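Local coordinates for protein type I modular polyketide synthase (Streptomyces albus subsp. albus, PDB 6IYT) that probably loads an extender unit, likely ethylmalonyl, from coenzyme A towards the acyl carrier protein through its acyltransferase domain during salinomycin chain assembly, at residues I46-S51 and A86-R91; D207-H212 and G343-Y348; Y348-G353 and V374-V379. All coordinates share one frame; numbering follows the deposited sequence.

Contact 1 of 3, residues I46-S51 and A86-R91; sequences IVSAKS and AAFEHR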
# COMPACT_ATOMS: atom_id res chain seq x y z
N ILE A 46 5.00 11.53 -20.75
CA ILE A 46 3.95 12.26 -20.07
C ILE A 46 3.55 13.46 -20.92
O ILE A 46 4.35 13.96 -21.67
CB ILE A 46 4.33 12.70 -18.64
CG1 ILE A 46 5.35 13.81 -18.66
CG2 ILE A 46 4.85 11.51 -17.85
CD1 ILE A 46 5.63 14.35 -17.29
N VAL A 47 2.25 13.69 -21.01
CA VAL A 47 1.69 14.79 -21.84
C VAL A 47 0.64 15.54 -21.04
O VAL A 47 -0.15 14.91 -20.31
CB VAL A 47 1.03 14.21 -23.13
CG1 VAL A 47 0.80 15.29 -24.16
CG2 VAL A 47 1.88 13.12 -23.71
N SER A 48 0.54 16.86 -21.21
CA SER A 48 -0.49 17.61 -20.54
C SER A 48 -0.87 18.85 -21.31
O SER A 48 -0.10 19.34 -22.16
CB SER A 48 -0.07 18.00 -19.12
OG SER A 48 1.00 18.93 -19.13
N ALA A 49 -2.09 19.30 -21.07
CA ALA A 49 -2.65 20.47 -21.78
C ALA A 49 -3.78 21.04 -20.94
O ALA A 49 -4.03 20.58 -19.84
CB ALA A 49 -3.17 20.05 -23.14
N LYS A 50 -4.42 22.12 -21.43
CA LYS A 50 -5.36 22.88 -20.59
C LYS A 50 -6.81 22.47 -20.81
O LYS A 50 -7.69 22.90 -20.07
CB LYS A 50 -5.21 24.37 -20.85
CG LYS A 50 -3.83 24.88 -20.58
CD LYS A 50 -3.76 26.36 -20.81
CE LYS A 50 -2.34 26.84 -20.98
NZ LYS A 50 -2.30 28.30 -20.70
N SER A 51 -7.05 21.61 -21.77
CA SER A 51 -8.40 21.09 -22.01
C SER A 51 -8.33 19.69 -22.60
O SER A 51 -7.28 19.27 -23.09
CB SER A 51 -9.18 22.02 -22.98
OG SER A 51 -8.78 21.77 -24.33
N ALA A 86 5.86 22.18 -18.91
CA ALA A 86 4.90 22.42 -17.81
C ALA A 86 3.88 21.28 -17.69
O ALA A 86 3.33 20.82 -18.70
CB ALA A 86 4.17 23.75 -18.02
N ALA A 87 3.50 20.96 -16.46
CA ALA A 87 2.34 20.11 -16.21
C ALA A 87 1.06 20.96 -16.09
O ALA A 87 0.72 21.43 -15.00
CB ALA A 87 2.55 19.29 -14.96
N PHE A 88 0.26 20.96 -17.16
CA PHE A 88 -1.06 21.55 -17.13
C PHE A 88 -2.12 20.54 -16.62
O PHE A 88 -1.79 19.39 -16.25
CB PHE A 88 -1.42 22.04 -18.52
CG PHE A 88 -0.50 23.11 -19.04
CD1 PHE A 88 -0.24 24.23 -18.28
CD2 PHE A 88 0.09 22.99 -20.28
CE1 PHE A 88 0.69 25.18 -18.71
CE2 PHE A 88 0.95 23.97 -20.76
CZ PHE A 88 1.25 25.07 -19.96
N GLU A 89 -3.37 20.98 -16.59
CA GLU A 89 -4.45 20.30 -15.85
C GLU A 89 -4.86 18.92 -16.41
O GLU A 89 -5.15 17.99 -15.63
CB GLU A 89 -5.68 21.24 -15.75
CG GLU A 89 -6.89 20.67 -15.02
CD GLU A 89 -8.07 21.68 -14.89
OE1 GLU A 89 -8.18 22.61 -15.72
OE2 GLU A 89 -8.93 21.49 -14.01
N HIS A 90 -4.98 18.81 -17.73
CA HIS A 90 -5.43 17.57 -18.36
C HIS A 90 -4.19 16.77 -18.76
O HIS A 90 -3.30 17.28 -19.48
CB HIS A 90 -6.26 17.87 -19.61
CG HIS A 90 -7.58 18.51 -19.32
ND1 HIS A 90 -8.78 17.84 -19.47
CD2 HIS A 90 -7.89 19.70 -18.74
CE1 HIS A 90 -9.77 18.62 -19.08
NE2 HIS A 90 -9.26 19.74 -18.62
N ARG A 91 -4.14 15.51 -18.33
CA ARG A 91 -2.88 14.78 -18.31
C ARG A 91 -3.04 13.38 -18.84
O ARG A 91 -4.06 12.77 -18.65
CB ARG A 91 -2.32 14.75 -16.88
CG ARG A 91 -1.95 16.12 -16.34
CD ARG A 91 -1.48 16.04 -14.91
NE ARG A 91 -1.19 17.35 -14.40
CZ ARG A 91 -0.57 17.63 -13.26
NH1 ARG A 91 -0.27 16.68 -12.39
NH2 ARG A 91 -0.43 18.93 -12.90
O HOH W 1 2.55 20.50 -21.44
O HOH W 2 -6.85 24.00 -17.65
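Ala86 meets Ser48 through a bridging water, which donates to Ala86 O and to Ser48 O. Ala86 CB lies 3.7 Å above the plane of the Phe88 ring, off-centre. Ala87 brings its CA against the hydroxyl of Ser48 and sets its CB over one guanidinium face of Arg91, towards the rim. At Phe88 the backbone N donates to Ser48 OG at 2.9 Å, with an N-H...O angle of 152°. The seryl chi1 of 67° turns the oxygen between its own N and carbonyl carbon, and from there it faces this amide. The second face of the Phe88 ring is taken by Lys50, whose CE stands 4.1 Å from the ring centroid and 12° off the normal, a CH-pi contact; Ser48 O approaches the ring edge, and NZ lies too far for more than weak cation-pi attraction. Ala49 is opposed by two residues, Glu89 and His90, the pattern of a classic beta bulge. Strand 90-96 is central in a three-stranded antiparallel sheet with 43-49 and 111-114, consistent with the small linker domain that precedes the acyltransferase fold in related synthases. Glu89 OE1 reaches Lys50 O by way of a water. His90 forms the hydrogen-bonded pair with Ala49: Ala49 N to His90 O is 2.8 Å, and His90 N to Ala49 O is 2.9 Å. Its imidazole has Ser51 C over one face, 3.5 Å above the plane and off-centre. Arg91 and Ser48 form an antiparallel non-hydrogen-bonded pair; Arg91 NE donates to Phe88 O at 2.8 Å, that oxygen lying close to the guanidinium plane, and NH1 to Trp439 O.

Contact 2 of 3, residues D207-H212 and G343-Y348; sequences DAVVGH and GSVPLY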
# COMPACT_ATOMS: atom_id res chain seq x y z
N ASP A 207 2.90 13.12 4.73
CA ASP A 207 2.75 14.15 5.76
C ASP A 207 2.24 13.53 7.05
O ASP A 207 2.29 14.16 8.15
CB ASP A 207 1.76 15.24 5.29
CG ASP A 207 2.22 15.95 4.01
OD1 ASP A 207 3.38 16.40 3.99
OD2 ASP A 207 1.44 16.01 3.01
N ALA A 208 1.70 12.33 6.93
CA ALA A 208 1.25 11.53 8.06
C ALA A 208 1.24 10.07 7.62
O ALA A 208 1.23 9.79 6.42
CB ALA A 208 -0.13 11.94 8.48
N VAL A 209 1.10 9.16 8.58
CA VAL A 209 0.96 7.74 8.26
C VAL A 209 -0.20 7.13 9.02
O VAL A 209 -0.61 7.67 10.04
CB VAL A 209 2.22 6.94 8.60
CG1 VAL A 209 3.42 7.43 7.80
CG2 VAL A 209 2.50 7.00 10.10
N VAL A 210 -0.82 6.11 8.42
CA VAL A 210 -1.90 5.34 9.08
C VAL A 210 -1.72 3.89 8.75
O VAL A 210 -1.44 3.52 7.59
CB VAL A 210 -3.29 5.77 8.63
CG1 VAL A 210 -4.36 5.08 9.46
CG2 VAL A 210 -3.45 7.26 8.73
N GLY A 211 -1.83 3.05 9.75
CA GLY A 211 -1.70 1.62 9.57
C GLY A 211 -2.96 0.87 10.01
O GLY A 211 -3.76 1.37 10.84
N HIS A 212 -3.07 -0.36 9.56
CA HIS A 212 -4.21 -1.22 9.89
C HIS A 212 -3.67 -2.50 10.54
O HIS A 212 -2.84 -3.19 9.94
CB HIS A 212 -4.97 -1.54 8.61
CG HIS A 212 -6.26 -2.22 8.83
ND1 HIS A 212 -7.47 -1.66 8.46
CD2 HIS A 212 -6.56 -3.39 9.43
CE1 HIS A 212 -8.44 -2.52 8.72
NE2 HIS A 212 -7.91 -3.59 9.28
N GLY A 343 8.11 10.82 16.13
CA GLY A 343 8.53 10.52 14.75
C GLY A 343 8.62 11.79 13.88
O GLY A 343 8.45 12.91 14.39
N SER A 344 8.89 11.60 12.58
CA SER A 344 9.06 12.68 11.59
C SER A 344 7.75 13.34 11.28
O SER A 344 7.69 14.49 10.82
CB SER A 344 9.62 12.08 10.28
OG SER A 344 11.02 12.05 10.31
N VAL A 345 6.71 12.53 11.41
CA VAL A 345 5.45 12.77 10.83
C VAL A 345 4.45 12.06 11.76
O VAL A 345 4.80 11.02 12.34
CB VAL A 345 5.54 12.19 9.42
CG1 VAL A 345 4.64 11.04 9.19
CG2 VAL A 345 5.52 13.27 8.39
N PRO A 346 3.28 12.65 12.01
CA PRO A 346 2.35 11.98 12.94
C PRO A 346 1.85 10.64 12.45
O PRO A 346 1.65 10.45 11.23
CB PRO A 346 1.17 12.97 13.05
CG PRO A 346 1.65 14.24 12.51
CD PRO A 346 2.77 13.96 11.56
N LEU A 347 1.36 9.82 13.40
CA LEU A 347 0.72 8.54 13.11
C LEU A 347 -0.72 8.59 13.60
O LEU A 347 -0.96 8.94 14.75
CB LEU A 347 1.47 7.39 13.80
CG LEU A 347 1.02 5.93 13.65
CD1 LEU A 347 0.18 5.73 12.41
CD2 LEU A 347 2.21 4.98 13.62
N TYR A 348 -1.68 8.45 12.68
CA TYR A 348 -3.09 8.48 13.02
C TYR A 348 -3.53 7.08 13.45
O TYR A 348 -3.73 6.20 12.64
CB TYR A 348 -3.94 8.96 11.82
CG TYR A 348 -4.03 10.46 11.65
CD1 TYR A 348 -2.94 11.19 11.35
CD2 TYR A 348 -5.25 11.10 11.72
CE1 TYR A 348 -3.01 12.58 11.20
CE2 TYR A 348 -5.36 12.46 11.50
CZ TYR A 348 -4.23 13.19 11.20
OH TYR A 348 -4.32 14.55 10.94
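Val209 O is approached by three groups of the 343-348 segment. Tyr348 N donates to it at 3.0 Å, with an N-H...O angle of 165°; Leu347 CA adds a longer C-H...O contact, and Leu347 CD1 presses within 3.2 Å of the same oxygen. The amide of Val209 is held as well, since its N donates to Pro346 O at 3.0 Å. These two bonds straddle Leu347 and form a single backbone bridge between Val209 and Leu347. From end to end, the pieces 207-211 and 345-348 diverge by 42°.

Side chains continue the contact beyond the bridge. Leu347 has CG anti to the backbone N, but its chi2 of 23° is far from staggered; with these torsions CD1 is turned back over the valine, where it meets Val209 CG2 at 3.5 Å. The other branch of Val209, CG1, touches Val345 CG1 at 4.1 Å, while Val345 CG2 rests on the carbonyl oxygen of Asp207. Further along, Val210 CG2 packs on Tyr348 CB at 3.6 Å, and Ala208 CB comes obliquely to Tyr348 CE1. The phenol hydroxyl ends in a hydrogen bond to Asp386.

Strand 208-211 ends at Gly211, the first glycine of a GxSxG sequence, consistent with the nucleophile elbow of acyltransferases. It pairs with strand 120-125 and is the outermost strand of the parallel sheet on that side; the bridge to Leu347 lies on its other flank. Helix 215-223 covers Val209 and Leu347 through Ala219, whereas helix 376-385 packs on Val210 and Tyr348 through Val379 and Leu383.

Contact 3 of 3, residues Y348-G353 and V374-V379; sequences YSTVNG and VSFEPV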
# COMPACT_ATOMS: atom_id res chain seq x y z
N TYR A 348 -1.68 8.45 12.68
CA TYR A 348 -3.09 8.48 13.02
C TYR A 348 -3.53 7.08 13.45
O TYR A 348 -3.73 6.20 12.64
CB TYR A 348 -3.94 8.96 11.82
CG TYR A 348 -4.03 10.46 11.65
CD1 TYR A 348 -2.94 11.19 11.35
CD2 TYR A 348 -5.25 11.10 11.72
CE1 TYR A 348 -3.01 12.58 11.20
CE2 TYR A 348 -5.36 12.46 11.50
CZ TYR A 348 -4.23 13.19 11.20
OH TYR A 348 -4.32 14.55 10.94
N SER A 349 -3.66 6.88 14.75
CA SER A 349 -3.89 5.54 15.28
C SER A 349 -5.26 5.05 14.91
O SER A 349 -6.26 5.76 15.12
CB SER A 349 -3.76 5.55 16.81
OG SER A 349 -4.07 4.28 17.32
N THR A 350 -5.32 3.81 14.42
CA THR A 350 -6.60 3.09 14.21
C THR A 350 -6.96 2.20 15.40
O THR A 350 -7.96 1.45 15.38
CB THR A 350 -6.53 2.25 12.97
OG1 THR A 350 -5.42 1.34 13.07
CG2 THR A 350 -6.35 3.14 11.77
N VAL A 351 -6.20 2.35 16.48
CA VAL A 351 -6.47 1.68 17.73
C VAL A 351 -7.28 2.58 18.65
O VAL A 351 -8.29 2.16 19.18
CB VAL A 351 -5.15 1.30 18.42
CG1 VAL A 351 -5.39 0.59 19.72
CG2 VAL A 351 -4.30 0.47 17.49
N ASN A 352 -6.85 3.83 18.82
CA ASN A 352 -7.53 4.73 19.78
C ASN A 352 -8.03 6.03 19.15
O ASN A 352 -8.60 6.87 19.83
CB ASN A 352 -6.64 5.03 20.98
CG ASN A 352 -5.34 5.69 20.60
OD1 ASN A 352 -5.24 6.37 19.59
ND2 ASN A 352 -4.31 5.42 21.39
N GLY A 353 -7.78 6.21 17.85
CA GLY A 353 -8.37 7.31 17.11
C GLY A 353 -7.70 8.64 17.43
O GLY A 353 -8.15 9.71 16.96
N VAL A 374 -10.10 -2.61 14.63
CA VAL A 374 -9.43 -1.57 13.87
C VAL A 374 -10.45 -0.51 13.46
O VAL A 374 -11.30 -0.75 12.59
CB VAL A 374 -8.73 -2.16 12.63
CG1 VAL A 374 -7.82 -1.12 11.97
CG2 VAL A 374 -7.92 -3.39 13.00
N SER A 375 -10.25 0.71 13.93
CA SER A 375 -11.13 1.80 13.60
C SER A 375 -10.62 2.56 12.39
O SER A 375 -10.18 3.68 12.52
CB SER A 375 -11.27 2.74 14.78
OG SER A 375 -11.84 2.07 15.86
N PHE A 376 -10.65 1.95 11.22
CA PHE A 376 -9.98 2.58 10.08
C PHE A 376 -10.90 3.66 9.42
O PHE A 376 -10.48 4.79 9.21
CB PHE A 376 -9.54 1.51 9.06
CG PHE A 376 -8.86 2.06 7.84
CD1 PHE A 376 -7.55 2.52 7.90
CD2 PHE A 376 -9.54 2.16 6.65
CE1 PHE A 376 -6.92 3.01 6.76
CE2 PHE A 376 -8.93 2.65 5.51
CZ PHE A 376 -7.61 3.07 5.57
N GLU A 377 -12.18 3.31 9.22
CA GLU A 377 -13.16 4.23 8.64
C GLU A 377 -13.26 5.60 9.36
O GLU A 377 -13.14 6.63 8.72
CB GLU A 377 -14.55 3.57 8.54
CG GLU A 377 -15.64 4.53 8.10
CD GLU A 377 -17.03 3.89 8.21
OE1 GLU A 377 -17.14 2.79 8.78
OE2 GLU A 377 -18.00 4.49 7.71
N PRO A 378 -13.31 5.62 10.71
CA PRO A 378 -13.36 6.91 11.40
C PRO A 378 -12.05 7.72 11.25
O PRO A 378 -12.06 8.95 11.22
CB PRO A 378 -13.59 6.55 12.87
CG PRO A 378 -13.97 5.11 12.89
CD PRO A 378 -13.58 4.48 11.62
N VAL A 379 -10.94 7.03 11.13
CA VAL A 379 -9.68 7.71 10.93
C VAL A 379 -9.58 8.28 9.51
O VAL A 379 -9.12 9.40 9.33
CB VAL A 379 -8.50 6.76 11.24
CG1 VAL A 379 -7.19 7.39 10.81
CG2 VAL A 379 -8.49 6.44 12.73
O HOH W 3 -10.27 0.78 17.72
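Thr350 carries the contact with Val374, Ser375, Phe376 and Val379. Its CB lies 3.7 Å from Val374 CG1, and the two side chains run next to each other in the same direction. From CB the two branches part. OG1, placed between the backbone N and the carbonyl carbon (chi1 57°), touches Val374 CG1 at 3.6 Å and hydrogen-bonds to Gly211 O, so the polar tip is satisfied inside the fold. CG2 points into a corner lined by Ser375 O, Phe376 and Val379: it meets Phe376 CA, reaches the edge of the Phe376 ring near its plane at CD1, 4.1 Å away, and contacts Val379 CG2 at 4.0 Å.

The Thr350 backbone supplies the one direct hydrogen bond of the contact. Ser375 N donates to Thr350 O at 2.8 Å with an N-H...O angle of 168°, in the carbonyl plane and on a lone pair. Ser375 is also the centre of an inverse gamma turn closed by a weak bond, and its own O is buried with no partner in the model. A water lies 2.8 Å from both Ser375 OG and Val351 O and links the segments. Val379 closes the other end, CG1 on Tyr348 CB and CG2 3.3 Å from Ser349 O. Ser349 OG accepts from Val351 N and Asn352 N in an ST turn and ST motif, which folds the loop on itself, and also hydrogen-bonds to Tyr365 OH.

The loop follows strand 347-348 and is tied to helix 215-223 where Glu216 takes Thr350 N. Val374, in a weakly bonded strand, pairs with strand 276-283 of the mixed sheet, and the chain then enters helix 376-385, whose Val379 also rests on Val210 of strand 208-211.

Contact 1 stands apart from the others, about 32 Å and 37 Å from contacts 2 and 3 between centres, at the partly exposed three-stranded sheet; there paired strands, waters and a lysine over a ring do the joining. Contacts 2 and 3 lie 12 Å apart between centres inside the acyltransferase region, share Tyr348, and are more apolar. Contact 2 fastens the edge of the parallel sheet with two backbone bonds, while contact 3, the more buried loop-to-helix packing, relies on methyl groups and a single direct hydrogen bond. They touch where Val210 CG1 packs on Thr350 CG2 at 3.6 Å, close to the presumed nucleophile elbow.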